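Local coordinates for protein putative oxidoreductase (Gluconobacter oxydans, PDB 3WJ7) that probably acts as a coenzyme-dependent oxidoreductase of the short-chain dehydrogenase/reductase family, built on a Rossmann-type dinucleotide-binding fold, at residues Val92-Pro95 with Glu96-Lys100; Leu166-Ile169 with Arg170-Leu174; Val277-Val280 with Ser281-Ala285; Asp330-Ala333 with Trp334-His338. One frame throughout, in Å; residues are numbered along the deposited sequence.

Contact 1: Val92-Pro95 with Glu96-Lys100; sequences VPDP and ETMMK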
# COMPACT_ATOMS: atom_id res chain seq x y z
N VAL A 92 8.90 1.64 7.00
CA VAL A 92 8.79 0.29 6.46
C VAL A 92 8.50 0.36 4.97
O VAL A 92 7.86 1.30 4.51
CB VAL A 92 7.65 -0.55 7.14
CG1 VAL A 92 8.10 -1.14 8.47
CG2 VAL A 92 6.39 0.28 7.32
N PRO A 93 8.92 -0.66 4.22
CA PRO A 93 8.52 -0.76 2.80
C PRO A 93 7.01 -0.99 2.59
O PRO A 93 6.47 -0.64 1.53
CB PRO A 93 9.28 -1.98 2.29
CG PRO A 93 9.78 -2.70 3.49
CD PRO A 93 9.63 -1.86 4.72
N ASP A 94 6.34 -1.58 3.60
CA ASP A 94 4.93 -2.01 3.49
C ASP A 94 3.97 -1.32 4.47
O ASP A 94 3.34 -1.99 5.29
CB ASP A 94 4.82 -3.56 3.63
CG ASP A 94 5.27 -4.08 5.02
OD1 ASP A 94 6.12 -3.42 5.67
OD2 ASP A 94 4.79 -5.16 5.46
N PRO A 95 3.79 0.00 4.36
CA PRO A 95 3.10 0.64 5.49
C PRO A 95 1.64 0.19 5.69
O PRO A 95 1.15 0.24 6.81
CB PRO A 95 3.22 2.15 5.19
CG PRO A 95 3.57 2.27 3.72
CD PRO A 95 4.07 0.94 3.24
N GLU A 96 0.97 -0.31 4.66
CA GLU A 96 -0.45 -0.61 4.80
C GLU A 96 -0.58 -1.94 5.45
O GLU A 96 -1.52 -2.20 6.20
CB GLU A 96 -1.19 -0.58 3.47
CG GLU A 96 -1.53 0.82 2.93
CD GLU A 96 -2.38 0.78 1.67
OE1 GLU A 96 -3.52 0.24 1.74
OE2 GLU A 96 -1.93 1.29 0.61
N THR A 97 0.39 -2.79 5.17
CA THR A 97 0.43 -4.09 5.80
C THR A 97 0.78 -3.90 7.28
O THR A 97 0.27 -4.61 8.10
CB THR A 97 1.43 -5.03 5.11
OG1 THR A 97 1.19 -5.04 3.68
CG2 THR A 97 1.36 -6.42 5.70
N MET A 98 1.64 -2.94 7.61
CA MET A 98 2.03 -2.77 9.01
C MET A 98 0.89 -2.22 9.83
O MET A 98 0.65 -2.68 10.94
CB MET A 98 3.29 -1.92 9.19
CG MET A 98 4.55 -2.61 8.71
SD MET A 98 5.04 -4.21 9.44
CE MET A 98 3.84 -5.44 8.88
N MET A 99 0.15 -1.28 9.25
CA MET A 99 -1.04 -0.76 9.90
C MET A 99 -2.09 -1.87 10.18
O MET A 99 -2.65 -1.92 11.25
CB MET A 99 -1.64 0.35 9.05
CG MET A 99 -3.03 0.74 9.52
SD MET A 99 -3.83 1.94 8.49
CE MET A 99 -4.32 0.84 7.15
N LYS A 100 -2.33 -2.79 9.27
CA LYS A 100 -3.22 -3.89 9.60
C LYS A 100 -2.67 -4.73 10.76
O LYS A 100 -3.37 -5.03 11.70
CB LYS A 100 -3.47 -4.77 8.39
CG LYS A 100 -4.55 -5.81 8.56
CD LYS A 100 -4.56 -6.70 7.32
CE LYS A 100 -5.49 -7.92 7.45
NZ LYS A 100 -5.71 -8.62 6.15
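Val92, in the loop that leads into helix 95-115, meets Met98 through methyl CG2, which lies 3.7 Å from Met98 CG. Val92 CG1 also approaches that CG, so the two branches straddle one methylene. Asp94 holds the N-cap position, yet its carboxylate caps no amide. With CG between the backbone N and the carbonyl carbon (chi1 63°), the group instead swings against the sides of the first turn. There OD1 comes to 3.5 Å from Met98 CG, while OD2 stands 3.4 Å from Thr97 CB. The twice-bent Met98 chain carries CE round toward OD2 as well. That oxygen forms a salt bridge with Arg160 of the second subunit. The first regular four-residue bonds of the helix run from Met98 N to Asp94 O at 3.0 Å and from Met99 N to Pro95 O at 3.0 Å and 164°; Thr97 N adds a weak bond to Asp94 O. Thr97 OG1 bonds Glu96 of the second subunit, and Glu96 itself reaches Thr97 of the third, so the helix start belongs to a subunit interface. Within the chain, the loop follows strand 78-83, and Pro95, Glu96 and Met99 pack on helix 153-172 at Ile153, Ser157 and Arg160.

Contact 2: Leu166-Ile169 with Arg170-Leu174; sequences LRLI and REKNL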
# COMPACT_ATOMS: atom_id res chain seq x y z
N LEU A 166 -11.34 1.92 22.03
CA LEU A 166 -12.62 2.52 22.48
C LEU A 166 -13.84 1.61 22.21
O LEU A 166 -14.82 1.66 22.97
CB LEU A 166 -12.87 3.95 21.94
CG LEU A 166 -11.83 4.96 22.41
CD1 LEU A 166 -11.83 6.21 21.55
CD2 LEU A 166 -11.98 5.32 23.87
N ARG A 167 -13.78 0.79 21.16
CA ARG A 167 -14.89 -0.09 20.82
C ARG A 167 -14.92 -1.19 21.89
O ARG A 167 -15.95 -1.43 22.51
CB ARG A 167 -14.76 -0.64 19.38
CG ARG A 167 -16.02 -1.29 18.76
CD ARG A 167 -15.78 -2.29 17.60
NE ARG A 167 -14.48 -2.97 17.61
CZ ARG A 167 -14.21 -4.22 18.04
NH1 ARG A 167 -15.15 -5.05 18.55
NH2 ARG A 167 -12.94 -4.62 17.97
N LEU A 168 -13.77 -1.78 22.16
CA LEU A 168 -13.68 -2.81 23.19
C LEU A 168 -13.98 -2.30 24.58
O LEU A 168 -14.47 -3.05 25.41
CB LEU A 168 -12.32 -3.51 23.15
CG LEU A 168 -12.02 -4.27 21.85
CD1 LEU A 168 -10.55 -4.62 21.76
CD2 LEU A 168 -12.84 -5.55 21.77
N ILE A 169 -13.68 -1.04 24.87
CA ILE A 169 -14.04 -0.50 26.18
C ILE A 169 -15.58 -0.47 26.32
O ILE A 169 -16.12 -0.82 27.37
CB ILE A 169 -13.43 0.90 26.41
CG1 ILE A 169 -11.91 0.80 26.61
CG2 ILE A 169 -14.10 1.63 27.57
CD1 ILE A 169 -11.20 2.13 26.54
N ARG A 170 -16.27 -0.07 25.25
CA ARG A 170 -17.72 0.07 25.30
C ARG A 170 -18.47 -1.25 25.10
O ARG A 170 -19.38 -1.59 25.84
CB ARG A 170 -18.20 1.09 24.27
CG ARG A 170 -18.13 2.52 24.74
CD ARG A 170 -19.43 3.27 24.44
NE ARG A 170 -19.26 4.73 24.46
CZ ARG A 170 -20.19 5.62 24.81
NH1 ARG A 170 -21.40 5.23 25.22
NH2 ARG A 170 -19.90 6.92 24.77
N GLU A 171 -18.06 -2.02 24.12
CA GLU A 171 -18.81 -3.21 23.79
C GLU A 171 -18.54 -4.39 24.70
O GLU A 171 -19.36 -5.29 24.81
CB GLU A 171 -18.60 -3.60 22.32
CG GLU A 171 -19.26 -2.67 21.33
CD GLU A 171 -18.92 -3.02 19.88
OE1 GLU A 171 -18.00 -3.86 19.66
OE2 GLU A 171 -19.56 -2.46 18.96
N LYS A 172 -17.38 -4.42 25.33
CA LYS A 172 -16.96 -5.63 26.02
C LYS A 172 -16.37 -5.31 27.38
O LYS A 172 -15.79 -6.18 28.02
CB LYS A 172 -15.99 -6.46 25.17
CG LYS A 172 -16.56 -6.83 23.80
CD LYS A 172 -15.80 -7.97 23.16
CE LYS A 172 -16.69 -8.68 22.15
NZ LYS A 172 -16.02 -9.88 21.56
N ASN A 173 -16.52 -4.07 27.82
CA ASN A 173 -16.07 -3.68 29.18
C ASN A 173 -14.60 -4.01 29.49
O ASN A 173 -14.24 -4.42 30.61
CB ASN A 173 -17.03 -4.24 30.23
CG ASN A 173 -18.49 -4.04 29.83
OD1 ASN A 173 -19.03 -2.93 29.94
ND2 ASN A 173 -19.11 -5.09 29.29
N LEU A 174 -13.76 -3.83 28.46
CA LEU A 174 -12.30 -3.79 28.59
C LEU A 174 -11.81 -2.75 29.66
O LEU A 174 -12.15 -1.58 29.64
CB LEU A 174 -11.68 -3.54 27.21
CG LEU A 174 -10.16 -3.68 27.16
CD1 LEU A 174 -9.72 -5.13 26.95
CD2 LEU A 174 -9.55 -2.75 26.12
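Leu168 O is gripped by two amides, Lys172 N and Leu174 N, which arrive from opposite faces of the carbonyl plane. The second bond is 3.2 Å from Leu174 N to Leu168 O and straight at 162°; it spans six residues rather than the helical four. Asn173, with positive phi, supplies the backbone reversal, and its CA makes a CA-H...O contact of 3.4 Å with Ile169 O. The turn lays Leu174 CB 4.1 Å from Leu168 CB. On another side of the helix, Arg167 NH1 donates to Glu171 OE1 at 3.3 Å in a salt bridge. The oxygen comes to the guanidinium edge, slightly tilted from its plane, while the two flat groups stand 69° apart. Arg167 CG, anti to the backbone N, and CD lie against the carboxylate; the tight chi3 (27°) brings NH1 back to OE1. NH2 forms a salt bridge with Glu164, the arginine's stronger partner. A leucine in place of Arg167 would remove both donors and is likely to leave the carboxylates of Glu164 and Glu171 without this shared counter-charge. Leu168 packs on Met110 and Leu111 of helix 95-115, whereas Leu166 and Ile169 touch Ile178 and Ala176 of strand 176-185.

Contact 3: Val277-Val280 with Ser281-Ala285; sequences VALV and SEWLA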
# COMPACT_ATOMS: atom_id res chain seq x y z
N VAL A 277 4.01 22.57 -4.99
CA VAL A 277 4.44 21.17 -5.08
C VAL A 277 3.19 20.28 -5.06
O VAL A 277 3.09 19.27 -5.81
CB VAL A 277 5.34 20.79 -3.88
CG1 VAL A 277 6.06 19.48 -4.12
CG2 VAL A 277 6.35 21.90 -3.59
N ALA A 278 2.25 20.65 -4.19
CA ALA A 278 0.93 19.99 -4.09
C ALA A 278 0.22 20.01 -5.43
O ALA A 278 -0.32 18.99 -5.90
CB ALA A 278 0.07 20.68 -3.05
N LEU A 279 0.24 21.20 -6.04
CA LEU A 279 -0.41 21.39 -7.29
C LEU A 279 0.24 20.55 -8.37
O LEU A 279 -0.44 19.89 -9.11
CB LEU A 279 -0.35 22.86 -7.65
CG LEU A 279 -1.28 23.34 -8.76
CD1 LEU A 279 -2.73 23.14 -8.31
CD2 LEU A 279 -0.93 24.80 -9.05
N VAL A 280 1.57 20.55 -8.43
CA VAL A 280 2.28 19.81 -9.45
C VAL A 280 2.01 18.33 -9.26
O VAL A 280 1.68 17.61 -10.21
CB VAL A 280 3.80 20.10 -9.43
CG1 VAL A 280 4.50 19.34 -10.54
CG2 VAL A 280 4.04 21.59 -9.61
N SER A 281 2.16 17.90 -8.03
CA SER A 281 1.74 16.57 -7.60
C SER A 281 0.34 16.14 -8.09
O SER A 281 0.21 15.07 -8.63
CB SER A 281 1.86 16.49 -6.07
OG SER A 281 1.19 15.37 -5.57
N GLU A 282 -0.69 16.97 -7.93
CA GLU A 282 -2.00 16.64 -8.49
C GLU A 282 -1.94 16.53 -9.99
O GLU A 282 -2.56 15.63 -10.55
CB GLU A 282 -3.06 17.67 -8.14
CG GLU A 282 -3.40 17.74 -6.66
CD GLU A 282 -4.35 18.89 -6.29
OE1 GLU A 282 -5.23 19.27 -7.11
OE2 GLU A 282 -4.24 19.41 -5.14
N TRP A 283 -1.20 17.42 -10.65
CA TRP A 283 -1.13 17.32 -12.12
C TRP A 283 -0.37 16.13 -12.66
O TRP A 283 -0.81 15.50 -13.61
CB TRP A 283 -0.75 18.65 -12.80
CG TRP A 283 -1.98 19.51 -12.84
CD1 TRP A 283 -2.21 20.63 -12.09
CD2 TRP A 283 -3.22 19.27 -13.57
NE1 TRP A 283 -3.48 21.12 -12.33
CE2 TRP A 283 -4.12 20.31 -13.23
CE3 TRP A 283 -3.64 18.28 -14.49
CZ2 TRP A 283 -5.42 20.40 -13.78
CZ3 TRP A 283 -4.95 18.38 -15.05
CH2 TRP A 283 -5.81 19.43 -14.68
N LEU A 284 0.76 15.79 -12.04
CA LEU A 284 1.49 14.57 -12.38
C LEU A 284 0.62 13.34 -12.25
O LEU A 284 0.43 12.61 -13.23
CB LEU A 284 2.78 14.42 -11.57
CG LEU A 284 3.83 15.49 -11.94
CD1 LEU A 284 5.02 15.44 -10.99
CD2 LEU A 284 4.27 15.38 -13.39
N ALA A 285 0.05 13.11 -11.06
CA ALA A 285 -0.86 11.98 -10.90
C ALA A 285 -1.99 11.96 -11.92
O ALA A 285 -2.25 10.89 -12.50
CB ALA A 285 -1.42 11.91 -9.52
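The indole of Trp283 meets Leu279 at its five-membered ring: CD1 is 4.4 Å from Leu279 CG and 3.5 Å from Leu279 O, which lies obliquely to the ring. Beyond this, the ring has a cation-pi partner in Arg286 and packs on Tyr210 of the third subunit. The other flat group, the Glu282 carboxylate, extends from the backbone to a salt bridge with Arg296.

The framework is a regular alpha-helix, part of helix 275-288, as the unbroken series of four-residue amide bonds demonstrates. The first and last of these bonds run from Ser281 N to Val277 O at 2.8 Å and from Leu284 N to Val280 O at 2.7 Å. The latter is nearly straight (172°).

Along one stripe, Val280 and Leu284 lie side by side and point the same way. Val280 has CG1 anti to the backbone N (chi1 -178°), which carries this methyl forward to the next turn, 4.0 Å from Leu284 CD1. Leu284 also packs on Leu274 of the third subunit, so an alanine here would probably leave the Val280 methyl without its apolar neighbour and open a gap against that chain.

Val277 and Ala278 touch Phe288 of the second subunit, which places the helix between neighbouring copies. Ser281 packs on Pro292 in its own chain. Ser281 CB lies 3.3 Å from Ala278 O, and its hydroxyl, set anti to the backbone N (chi1 166°), leads away to bond Val294 O.

Contact 4: Asp330-Ala333 with Trp334-His338; sequences DAIA and WFRQH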
# COMPACT_ATOMS: atom_id res chain seq x y z
N ASP A 330 19.05 17.06 27.82
CA ASP A 330 19.43 15.68 28.14
C ASP A 330 19.72 14.83 26.89
O ASP A 330 20.73 14.11 26.86
CB ASP A 330 18.35 15.01 28.95
CG ASP A 330 18.06 15.70 30.26
OD1 ASP A 330 18.87 16.57 30.68
OD2 ASP A 330 17.02 15.36 30.87
N ALA A 331 18.86 14.93 25.87
CA ALA A 331 19.02 14.19 24.63
C ALA A 331 20.37 14.50 23.97
O ALA A 331 21.08 13.58 23.51
CB ALA A 331 17.85 14.47 23.68
N ILE A 332 20.75 15.79 23.96
CA ILE A 332 22.07 16.18 23.42
C ILE A 332 23.20 15.71 24.34
O ILE A 332 24.19 15.18 23.85
CB ILE A 332 22.17 17.68 23.16
CG1 ILE A 332 21.38 18.05 21.92
CG2 ILE A 332 23.63 18.12 23.01
CD1 ILE A 332 20.77 19.42 21.99
N ALA A 333 23.05 15.84 25.65
CA ALA A 333 24.16 15.41 26.51
C ALA A 333 24.40 13.92 26.28
O ALA A 333 25.53 13.44 26.16
CB ALA A 333 23.91 15.72 27.99
N TRP A 334 23.31 13.17 26.19
CA TRP A 334 23.42 11.76 25.94
C TRP A 334 24.06 11.48 24.56
O TRP A 334 25.00 10.68 24.45
CB TRP A 334 22.08 11.11 26.08
CG TRP A 334 22.18 9.68 26.18
CD1 TRP A 334 22.28 8.91 27.33
CD2 TRP A 334 22.19 8.76 25.09
NE1 TRP A 334 22.35 7.59 27.01
CE2 TRP A 334 22.29 7.46 25.64
CE3 TRP A 334 22.13 8.91 23.70
CZ2 TRP A 334 22.32 6.31 24.84
CZ3 TRP A 334 22.16 7.77 22.91
CH2 TRP A 334 22.25 6.50 23.48
N PHE A 335 23.59 12.15 23.50
CA PHE A 335 24.22 11.94 22.20
C PHE A 335 25.74 12.21 22.17
O PHE A 335 26.47 11.52 21.45
CB PHE A 335 23.54 12.79 21.11
CG PHE A 335 22.14 12.38 20.79
CD1 PHE A 335 21.81 11.05 20.56
CD2 PHE A 335 21.15 13.34 20.66
CE1 PHE A 335 20.52 10.69 20.23
CE2 PHE A 335 19.83 12.98 20.36
CZ PHE A 335 19.53 11.66 20.13
N ARG A 336 26.21 13.21 22.93
CA ARG A 336 27.64 13.60 22.95
C ARG A 336 28.49 12.52 23.63
O ARG A 336 29.48 12.04 23.07
CB ARG A 336 27.81 14.94 23.64
CG ARG A 336 28.99 15.77 23.14
CD ARG A 336 28.82 17.23 23.55
NE ARG A 336 28.87 18.14 22.39
CZ ARG A 336 28.06 19.18 22.21
NH1 ARG A 336 27.10 19.45 23.09
NH2 ARG A 336 28.18 19.95 21.13
N GLN A 337 28.07 12.10 24.82
CA GLN A 337 28.71 11.03 25.58
C GLN A 337 28.71 9.69 24.88
O GLN A 337 29.56 8.85 25.16
CB GLN A 337 28.03 10.85 26.93
CG GLN A 337 28.09 12.05 27.84
CD GLN A 337 27.12 11.94 28.98
OE1 GLN A 337 26.63 10.85 29.28
NE2 GLN A 337 26.82 13.07 29.63
N HIS A 338 27.75 9.45 23.99
CA HIS A 338 27.60 8.11 23.43
C HIS A 338 28.07 8.05 21.99
O HIS A 338 27.82 7.09 21.28
CB HIS A 338 26.18 7.57 23.68
CG HIS A 338 25.93 7.24 25.13
ND1 HIS A 338 25.88 5.94 25.60
CD2 HIS A 338 25.79 8.04 26.22
CE1 HIS A 338 25.69 5.95 26.91
NE2 HIS A 338 25.63 7.21 27.31
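Ala331 and Phe335 form the tight side of this helical turn, the alanine CB standing 4.1 Å from CE2 of the ring. Both residues are buried. Phe335 continues onto Leu200 of helix 194-203 and onto Asp189, and buried Ile332 reaches Ile199 of the same helix, so this stripe of helix 324-337 is pressed against the body of the chain. Along the outer flank of Ile332 lies the Arg336 side chain, running side by side with it in the same direction, NH1 3.7 Å from Ile332 CG2.

The loose side belongs to Arg336 and Gln337, both exposed. Arg336 has CG anti to the backbone N and a bend at chi3 (-125°), which together return its guanidinium alongside the isoleucine; its NH2 goes on to a weak hydrogen bond with Ala260 O. Gln337 rests its CG 3.4 Å from Ala333 O.

At the exposed helix end, within 334-338, two rings meet closely: Trp334 CE2 lies 3.5 Å above the centre of the His338 imidazole. Phe335 CD1 meets the indole at its edge, in plane.

Backbone bonds run through both sides: Trp334 N to Asp330 O at 2.8 Å, and Gln337 N to Ala333 O at 3.2 Å and almost straight (177°). Asp330 OD2 is bonded by His219 NE2. The chemistry therefore divides the turn: the buried Ala331, Ile332 and Phe335 side chains face the chain, the last two meeting helix 194-203, while the arginine and glutamine side chains are exposed, and the one polar bond named for them, Arg336 NH2 to Ala260 O, is weak.

The four contacts follow one another along the chain, each a short turn, and none touches another. Contacts 1 and 2, about 11 Å apart by nearest atoms, sit near the start of helix 95-115 and the end of helix 153-172, which pack together beside the Rossmann-type sheet. Contact 3, on helix 275-288, has its centre about 31 Å from the chain's centre and, like contact 1, meets other subunits, so the two mark assembly surfaces. Contact 4, on helix 324-337, touches no other chain; its centre is about 42 Å from that of contact 2, across the middle of the chain. Contacts 1 and 2 lie on helices of the Rossmann-type part, contacts 3 and 4 on later helices.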